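Side-chain contacts in retinoic acid receptor (Platynereis dumerilii, PDB 6EU9), which binds all-trans retinoic acid in the ligand-binding domain and, as a nuclear receptor, probably regulates transcription in response: residues 9-14 and 178-183; 125-130 and 214-219. All coordinates share one frame; numbering follows the deposited sequence.

Interaction 1 (9-14 and 178-183)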
ATOM      1  N   GLU A   9     -13.535  -9.092 -22.544  1.00 37.52           N
ATOM      2  CA  GLU A   9     -14.917  -8.865 -22.181  1.00 41.25           C
ATOM      3  C   GLU A   9     -15.054  -9.124 -20.691  1.00 40.81           C
ATOM      4  O   GLU A   9     -15.794  -8.429 -19.995  1.00 40.98           O
ATOM      5  CB  GLU A   9     -15.863  -9.774 -22.909  1.00 45.40           C
ATOM      6  CG  GLU A   9     -15.374 -10.242 -24.262  1.00 51.40           C
ATOM      7  CD  GLU A   9     -16.494 -10.860 -25.073  1.00 63.95           C
ATOM      8  OE1 GLU A   9     -17.681 -10.419 -24.895  1.00 70.59           O
ATOM      9  OE2 GLU A   9     -16.201 -11.772 -25.928  1.00 64.79           O
ATOM     10  N   GLU A  10     -14.266 -10.112 -20.230  1.00 39.00           N
ATOM     11  CA  GLU A  10     -14.257 -10.457 -18.827  1.00 43.73           C
ATOM     12  C   GLU A  10     -13.734  -9.274 -18.013  1.00 39.44           C
ATOM     13  O   GLU A  10     -14.255  -8.973 -16.956  1.00 36.56           O
ATOM     14  CB  GLU A  10     -13.338 -11.659 -18.605  1.00 49.04           C
ATOM     15  CG  GLU A  10     -13.636 -12.645 -17.491  1.00 51.47           C
ATOM     16  CD  GLU A  10     -12.737 -13.919 -17.557  1.00 61.96           C
ATOM     17  OE1 GLU A  10     -13.248 -15.008 -18.006  1.00 61.46           O
ATOM     18  OE2 GLU A  10     -11.503 -13.888 -17.143  1.00 64.39           O
ATOM     19  N   MET A  11     -12.695  -8.619 -18.530  1.00 37.24           N
ATOM     20  CA  MET A  11     -11.984  -7.554 -17.884  1.00 34.84           C
ATOM     21  C   MET A  11     -12.858  -6.341 -17.763  1.00 32.33           C
ATOM     22  O   MET A  11     -12.935  -5.697 -16.713  1.00 31.71           O
ATOM     23  CB  MET A  11     -10.756  -7.189 -18.669  1.00 35.90           C
ATOM     24  CG  MET A  11      -9.708  -6.534 -17.806  1.00 41.07           C
ATOM     25  SD  MET A  11      -8.454  -5.932 -18.950  1.00 49.42           S
ATOM     26  CE  MET A  11      -7.204  -7.275 -18.870  1.00 48.42           C
ATOM     27  N   VAL A  12     -13.572  -6.023 -18.813  1.00 31.63           N
ATOM     28  CA  VAL A  12     -14.556  -4.976 -18.725  1.00 33.53           C
ATOM     29  C   VAL A  12     -15.497  -5.251 -17.568  1.00 36.61           C
ATOM     30  O   VAL A  12     -15.614  -4.417 -16.683  1.00 40.29           O
ATOM     31  CB  VAL A  12     -15.303  -4.782 -20.013  1.00 27.55           C
ATOM     32  CG1 VAL A  12     -16.307  -3.690 -19.818  1.00 25.35           C
ATOM     33  CG2 VAL A  12     -14.316  -4.442 -21.118  1.00 24.33           C
ATOM     34  N   GLU A  13     -16.036  -6.453 -17.514  1.00 39.99           N
ATOM     35  CA  GLU A  13     -17.046  -6.796 -16.511  1.00 37.93           C
ATOM     36  C   GLU A  13     -16.504  -6.674 -15.095  1.00 34.53           C
ATOM     37  O   GLU A  13     -17.159  -6.198 -14.203  1.00 33.68           O
ATOM     38  CB  GLU A  13     -17.702  -8.139 -16.785  1.00 38.72           C
ATOM     39  CG  GLU A  13     -18.560  -8.142 -18.031  1.00 45.85           C
ATOM     40  CD  GLU A  13     -19.313  -9.460 -18.234  1.00 54.92           C
ATOM     41  OE1 GLU A  13     -20.074  -9.775 -17.280  1.00 62.18           O
ATOM     42  OE2 GLU A  13     -19.165 -10.175 -19.306  1.00 53.75           O
ATOM     43  N   LYS A  14     -15.297  -7.104 -14.907  1.00 33.97           N
ATOM     44  CA  LYS A  14     -14.601  -7.013 -13.639  1.00 36.99           C
ATOM     45  C   LYS A  14     -14.400  -5.560 -13.240  1.00 35.51           C
ATOM     46  O   LYS A  14     -14.662  -5.205 -12.105  1.00 34.49           O
ATOM     47  CB  LYS A  14     -13.241  -7.761 -13.679  1.00 37.17           C
ATOM     48  CG  LYS A  14     -13.302  -9.181 -13.202  1.00 37.27           C
ATOM     49  CD  LYS A  14     -12.248  -9.944 -13.990  1.00 42.20           C
ATOM     50  CE  LYS A  14     -12.311 -11.461 -13.727  1.00 42.84           C
ATOM     51  NZ  LYS A  14     -11.058 -12.059 -14.291  1.00 45.98           N
ATOM     52  N   LEU A 178      -5.124  -0.997 -21.326  1.00 28.60           N
ATOM     53  CA  LEU A 178      -5.061  -0.097 -22.421  1.00 30.47           C
ATOM     54  C   LEU A 178      -5.533  -0.727 -23.713  1.00 36.75           C
ATOM     55  O   LEU A 178      -6.339  -0.140 -24.444  1.00 43.95           O
ATOM     56  CB  LEU A 178      -3.640   0.394 -22.584  1.00 29.33           C
ATOM     57  CG  LEU A 178      -3.230   1.330 -21.447  1.00 28.19           C
ATOM     58  CD1 LEU A 178      -1.710   1.409 -21.308  1.00 24.38           C
ATOM     59  CD2 LEU A 178      -3.971   2.679 -21.695  1.00 31.51           C
ATOM     60  N   GLU A 179      -5.073  -1.945 -23.993  1.00 37.85           N
ATOM     61  CA  GLU A 179      -5.489  -2.622 -25.199  1.00 37.75           C
ATOM     62  C   GLU A 179      -6.994  -2.910 -25.148  1.00 34.80           C
ATOM     63  O   GLU A 179      -7.708  -2.734 -26.114  1.00 34.94           O
ATOM     64  CB  GLU A 179      -4.639  -3.858 -25.395  1.00 41.48           C
ATOM     65  CG  GLU A 179      -4.633  -4.334 -26.825  1.00 48.93           C
ATOM     66  CD  GLU A 179      -4.058  -3.364 -27.851  1.00 59.80           C
ATOM     67  OE1 GLU A 179      -3.515  -2.274 -27.472  1.00 65.24           O
ATOM     68  OE2 GLU A 179      -4.147  -3.714 -29.060  1.00 62.45           O
ATOM     69  N   THR A 180      -7.440  -3.300 -23.969  1.00 30.78           N
ATOM     70  CA  THR A 180      -8.842  -3.613 -23.722  1.00 30.27           C
ATOM     71  C   THR A 180      -9.697  -2.395 -23.882  1.00 31.51           C
ATOM     72  O   THR A 180     -10.785  -2.501 -24.471  1.00 31.26           O
ATOM     73  CB  THR A 180      -9.051  -4.129 -22.312  1.00 27.58           C
ATOM     74  OG1 THR A 180      -8.110  -5.184 -22.143  1.00 32.83           O
ATOM     75  CG2 THR A 180     -10.378  -4.646 -22.164  1.00 23.42           C
ATOM     76  N   LEU A 181      -9.276  -1.254 -23.304  1.00 31.43           N
ATOM     77  CA  LEU A 181     -10.016  -0.015 -23.475  1.00 31.96           C
ATOM     78  C   LEU A 181     -10.144   0.339 -24.976  1.00 29.10           C
ATOM     79  O   LEU A 181     -11.232   0.639 -25.390  1.00 23.22           O
ATOM     80  CB  LEU A 181      -9.457   1.134 -22.653  1.00 32.89           C
ATOM     81  CG  LEU A 181     -10.148   2.515 -22.910  1.00 31.41           C
ATOM     82  CD1 LEU A 181     -11.596   2.588 -22.402  1.00 27.08           C
ATOM     83  CD2 LEU A 181      -9.264   3.602 -22.290  1.00 30.65           C
ATOM     84  N   LYS A 182      -9.052   0.121 -25.719  1.00 30.10           N
ATOM     85  CA  LYS A 182      -9.042   0.399 -27.143  1.00 33.12           C
ATOM     86  C   LYS A 182     -10.087  -0.360 -27.914  1.00 34.15           C
ATOM     87  O   LYS A 182     -10.810   0.200 -28.729  1.00 42.97           O
ATOM     88  CB  LYS A 182      -7.664   0.169 -27.770  1.00 33.10           C
ATOM     89  CG  LYS A 182      -7.639   0.307 -29.299  1.00 30.54           C
ATOM     90  CD  LYS A 182      -6.306   0.505 -29.952  1.00 31.01           C
ATOM     91  CE  LYS A 182      -5.360  -0.605 -29.602  1.00 34.10           C
ATOM     92  NZ  LYS A 182      -3.925  -0.446 -29.975  1.00 37.97           N
ATOM     93  N   HIS A 183     -10.126  -1.650 -27.706  1.00 34.13           N
ATOM     94  CA  HIS A 183     -11.036  -2.550 -28.408  1.00 31.74           C
ATOM     95  C   HIS A 183     -12.436  -2.225 -27.980  1.00 30.28           C
ATOM     96  O   HIS A 183     -13.330  -2.264 -28.783  1.00 34.70           O
ATOM     97  CB  HIS A 183     -10.686  -4.015 -28.072  1.00 33.81           C
ATOM     98  CG  HIS A 183      -9.342  -4.434 -28.579  1.00 32.68           C
ATOM     99  ND1 HIS A 183      -8.602  -5.440 -28.000  1.00 30.35           N
ATOM    100  CD2 HIS A 183      -8.606  -3.984 -29.627  1.00 31.76           C
ATOM    101  CE1 HIS A 183      -7.474  -5.606 -28.669  1.00 32.47           C
ATOM    102  NE2 HIS A 183      -7.445  -4.724 -29.657  1.00 33.43           N
TER

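Interaction 2 (125-130 and 214-219)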
ATOM      1  N   GLY A 125     -14.254  27.134  -6.290  1.00 78.40           N
ATOM      2  CA  GLY A 125     -13.626  28.409  -6.597  1.00 69.14           C
ATOM      3  C   GLY A 125     -13.184  28.572  -8.040  1.00 64.98           C
ATOM      4  O   GLY A 125     -14.019  28.392  -8.933  1.00 63.73           O
ATOM      5  N   THR A 126     -11.897  28.860  -8.260  1.00 63.19           N
ATOM      6  CA  THR A 126     -11.433  29.218  -9.615  1.00 66.54           C
ATOM      7  C   THR A 126     -11.302  27.994 -10.549  1.00 65.05           C
ATOM      8  O   THR A 126     -11.227  28.140 -11.769  1.00 68.60           O
ATOM      9  CB  THR A 126     -10.088  30.003  -9.641  1.00 70.40           C
ATOM     10  OG1 THR A 126      -9.701  30.505  -8.346  1.00 71.00           O
ATOM     11  CG2 THR A 126     -10.175  31.121 -10.687  1.00 69.05           C
ATOM     12  N   LEU A 127     -11.282  26.798  -9.963  1.00 53.77           N
ATOM     13  CA  LEU A 127     -11.181  25.574 -10.729  1.00 47.36           C
ATOM     14  C   LEU A 127     -12.475  25.209 -11.413  1.00 46.44           C
ATOM     15  O   LEU A 127     -12.482  24.629 -12.523  1.00 46.08           O
ATOM     16  CB  LEU A 127     -10.804  24.396  -9.817  1.00 52.24           C
ATOM     17  CG  LEU A 127      -9.424  23.764  -9.699  1.00 48.77           C
ATOM     18  CD1 LEU A 127      -9.659  22.387  -9.155  1.00 48.11           C
ATOM     19  CD2 LEU A 127      -8.681  23.677 -11.013  1.00 46.35           C
ATOM     20  N   THR A 128     -13.582  25.536 -10.753  1.00 41.25           N
ATOM     21  CA  THR A 128     -14.957  25.199 -11.183  1.00 43.44           C
ATOM     22  C   THR A 128     -15.236  25.353 -12.689  1.00 42.23           C
ATOM     23  O   THR A 128     -15.783  24.444 -13.303  1.00 46.22           O
ATOM     24  CB  THR A 128     -16.027  26.049 -10.450  1.00 45.77           C
ATOM     25  OG1 THR A 128     -15.535  26.521  -9.199  1.00 53.24           O
ATOM     26  CG2 THR A 128     -17.247  25.267 -10.234  1.00 41.77           C
ATOM     27  N   PRO A 129     -14.815  26.473 -13.282  1.00 38.80           N
ATOM     28  CA  PRO A 129     -14.996  26.520 -14.717  1.00 38.95           C
ATOM     29  C   PRO A 129     -14.235  25.421 -15.445  1.00 36.61           C
ATOM     30  O   PRO A 129     -14.763  24.791 -16.319  1.00 32.92           O
ATOM     31  CB  PRO A 129     -14.506  27.927 -15.110  1.00 41.34           C
ATOM     32  CG  PRO A 129     -13.708  28.435 -13.922  1.00 42.60           C
ATOM     33  CD  PRO A 129     -14.027  27.590 -12.739  1.00 38.34           C
ATOM     34  N   THR A 130     -13.002  25.199 -15.074  1.00 39.36           N
ATOM     35  CA  THR A 130     -12.161  24.210 -15.781  1.00 42.56           C
ATOM     36  C   THR A 130     -12.644  22.753 -15.553  1.00 39.43           C
ATOM     37  O   THR A 130     -12.548  21.928 -16.441  1.00 39.16           O
ATOM     38  CB  THR A 130     -10.693  24.425 -15.404  1.00 47.44           C
ATOM     39  OG1 THR A 130     -10.669  24.937 -14.040  1.00 51.03           O
ATOM     40  CG2 THR A 130     -10.171  25.558 -16.276  1.00 51.00           C
ATOM     41  N   ALA A 214      -5.043  19.822  -6.188  1.00 45.44           N
ATOM     42  CA  ALA A 214      -4.273  19.558  -4.987  1.00 52.19           C
ATOM     43  C   ALA A 214      -3.941  20.858  -4.295  1.00 56.62           C
ATOM     44  O   ALA A 214      -4.013  20.945  -3.084  1.00 60.91           O
ATOM     45  CB  ALA A 214      -2.996  18.756  -5.311  1.00 48.19           C
ATOM     46  N   GLU A 215      -3.645  21.887  -5.098  1.00 57.92           N
ATOM     47  CA  GLU A 215      -3.222  23.167  -4.577  1.00 52.97           C
ATOM     48  C   GLU A 215      -4.352  23.681  -3.727  1.00 50.82           C
ATOM     49  O   GLU A 215      -4.124  24.166  -2.614  1.00 53.61           O
ATOM     50  CB  GLU A 215      -2.982  24.170  -5.668  1.00 52.67           C
ATOM     51  CG  GLU A 215      -1.916  23.889  -6.668  1.00 56.97           C
ATOM     52  CD  GLU A 215      -2.161  24.695  -7.952  1.00 67.68           C
ATOM     53  OE1 GLU A 215      -3.239  25.366  -8.209  1.00 64.25           O
ATOM     54  OE2 GLU A 215      -1.228  24.682  -8.754  1.00 72.48           O
ATOM     55  N   ARG A 216      -5.580  23.597  -4.231  1.00 46.97           N
ATOM     56  CA  ARG A 216      -6.703  24.051  -3.449  1.00 48.87           C
ATOM     57  C   ARG A 216      -6.933  23.231  -2.182  1.00 49.17           C
ATOM     58  O   ARG A 216      -7.228  23.806  -1.171  1.00 53.34           O
ATOM     59  CB  ARG A 216      -7.980  24.120  -4.266  1.00 50.12           C
ATOM     60  CG  ARG A 216      -8.288  25.427  -4.942  1.00 51.93           C
ATOM     61  CD  ARG A 216      -8.004  25.201  -6.410  1.00 56.88           C
ATOM     62  NE  ARG A 216      -8.159  26.362  -7.262  1.00 60.63           N
ATOM     63  CZ  ARG A 216      -7.237  26.801  -8.126  1.00 60.31           C
ATOM     64  NH1 ARG A 216      -6.064  26.202  -8.276  1.00 56.56           N
ATOM     65  NH2 ARG A 216      -7.474  27.880  -8.853  1.00 64.89           N
ATOM     66  N   VAL A 217      -6.661  21.944  -2.245  1.00 52.31           N
ATOM     67  CA  VAL A 217      -6.919  21.014  -1.128  1.00 50.09           C
ATOM     68  C   VAL A 217      -6.024  21.386   0.052  1.00 51.33           C
ATOM     69  O   VAL A 217      -6.475  21.398   1.197  1.00 50.17           O
ATOM     70  CB  VAL A 217      -6.624  19.524  -1.524  1.00 48.86           C
ATOM     71  CG1 VAL A 217      -6.999  18.615  -0.386  1.00 52.71           C
ATOM     72  CG2 VAL A 217      -7.365  19.096  -2.739  1.00 51.33           C
ATOM     73  N   LEU A 218      -4.765  21.738  -0.239  1.00 54.67           N
ATOM     74  CA  LEU A 218      -3.836  22.053   0.796  1.00 56.91           C
ATOM     75  C   LEU A 218      -4.228  23.298   1.569  1.00 62.27           C
ATOM     76  O   LEU A 218      -4.270  23.247   2.795  1.00 69.98           O
ATOM     77  CB  LEU A 218      -2.421  22.084   0.288  1.00 56.48           C
ATOM     78  CG  LEU A 218      -1.841  20.699   0.715  1.00 60.16           C
ATOM     79  CD1 LEU A 218      -2.303  19.508  -0.167  1.00 59.38           C
ATOM     80  CD2 LEU A 218      -0.318  20.635   0.936  1.00 60.11           C
ATOM     81  N   GLN A 219      -4.568  24.368   0.871  1.00 61.19           N
ATOM     82  CA  GLN A 219      -5.029  25.612   1.512  1.00 67.32           C
ATOM     83  C   GLN A 219      -6.291  25.336   2.354  1.00 70.79           C
ATOM     84  O   GLN A 219      -6.391  25.791   3.482  1.00 78.06           O
ATOM     85  CB  GLN A 219      -5.341  26.648   0.423  1.00 66.46           C
ATOM     86  CG  GLN A 219      -4.293  26.735  -0.677  1.00 66.40           C
ATOM     87  CD  GLN A 219      -3.195  27.746  -0.383  1.00 67.18           C
ATOM     88  OE1 GLN A 219      -3.421  28.960  -0.428  1.00 82.57           O
ATOM     89  NE2 GLN A 219      -2.007  27.260  -0.093  1.00 59.12           N
TER

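Interaction 1 (9-14 and 178-183)
Thr180 makes the contact of 178-183 with 9-14, its side chain touching both Met11 and Val12, with 124 Å² buried in all. Just before it, Glu179 forms a salt bridge with Lys182 within its own helix, OE1 to NZ at 3.1 Å; the amine comes to the syn side of the carboxylate, 26° out of its plane. Thr180 itself points toward helix 6-22; OG1 faces Met11, while CG2 touches both Met11 and Val12. With chi1 at -52°, OG1 sits beside the backbone N, where it hydrogen-bonds to Pro176 O one turn back, and it also lies 3.3 Å from Met11 SD. Met11 reaches this place extended through chi1 and chi2, then bends at chi3, bringing CE to 4.0 Å from Thr180 OG1; its chain runs slantwise to the threonine. The methyl branch does the apolar work: Thr180 CG2 is 4.0 Å from Met11 SD and 4.1 Å from Val12 CG2, and Val12, which also leans on Ala146 and Met150 of helix 145-156, passes alongside Thr180 in the opposite direction. Cutting this threonine back to alanine is likely to leave a gap beside Val12 CG2 and Met11 SD, and Pro176 O without its hydroxyl partner. Farther on, Leu181 packs on Ile154 and Phe196, and His183 ND1 bonds to Glu8 OE2, a polar tie to the same N-terminal helix. Such close packing of the N-terminal helix against two later helices belongs to the layered all-helical sandwich of nuclear-receptor ligand-binding domains.

Interaction 2 (125-130 and 214-219)
Leu127 lies over one face of the Arg216 guanidinium, and this apolar contact carries much of the 147 Å² buried here. Leu127 CG stands 3.7 Å above the guanidinium plane, displaced toward its rim, with its nearest approach of 3.8 Å to Arg216 NE. The leucine branch point also meets the aliphatic part of the arginine, Leu127 CG to Arg216 CD being 3.9 Å, and the two side chains slant across one another. CB of Arg216 points toward 125-130, and the chain bends at chi2 (106°) before NE meets Leu127 CG.

The edge of the same flat group is used differently. The Thr126 side chain crosses that of Arg216 at about a right angle, its CB near the guanidinium plane and 3.5 Å from Arg216 NH2.

The ionic partner comes from the arginine's own helix: Glu215 OE1 lies in the guanidinium plane and makes a salt bridge of 2.9 Å to Arg216 NH1. This fixes one edge of the group while Leu127 rests on a face.

Between 125-130 and 214-219 the contact thus runs through Arg216, spread over a buried leucine and an exposed threonine. The clear contacts between these segments are van der Waals ones, to the carbon chain and to the face and edge of the guanidinium, while the positive charge is probably balanced at least in part by Glu215 within its own helix.

Overall arrangement
From the N terminus, helix 6-22 supplies the first half of interaction 1, and the chain then runs through the middle helices and the small two-stranded sheet to 125-130, the first half of interaction 2. After helices 128-141 and 145-156, helix 167-188 closes interaction 1 over 163 intervening residues. The following helix, 195-222, closes interaction 2 over 83, so the two loops cross, their segments alternating along the chain. The contacts lie on opposite sides of the chain's centre, 33 Å apart between centres and about 20 Å between nearest atoms. Interaction 1 joins helix 6-22 to helix 167-188; interaction 2 joins the entry to helix 128-141 to the long helix 195-222.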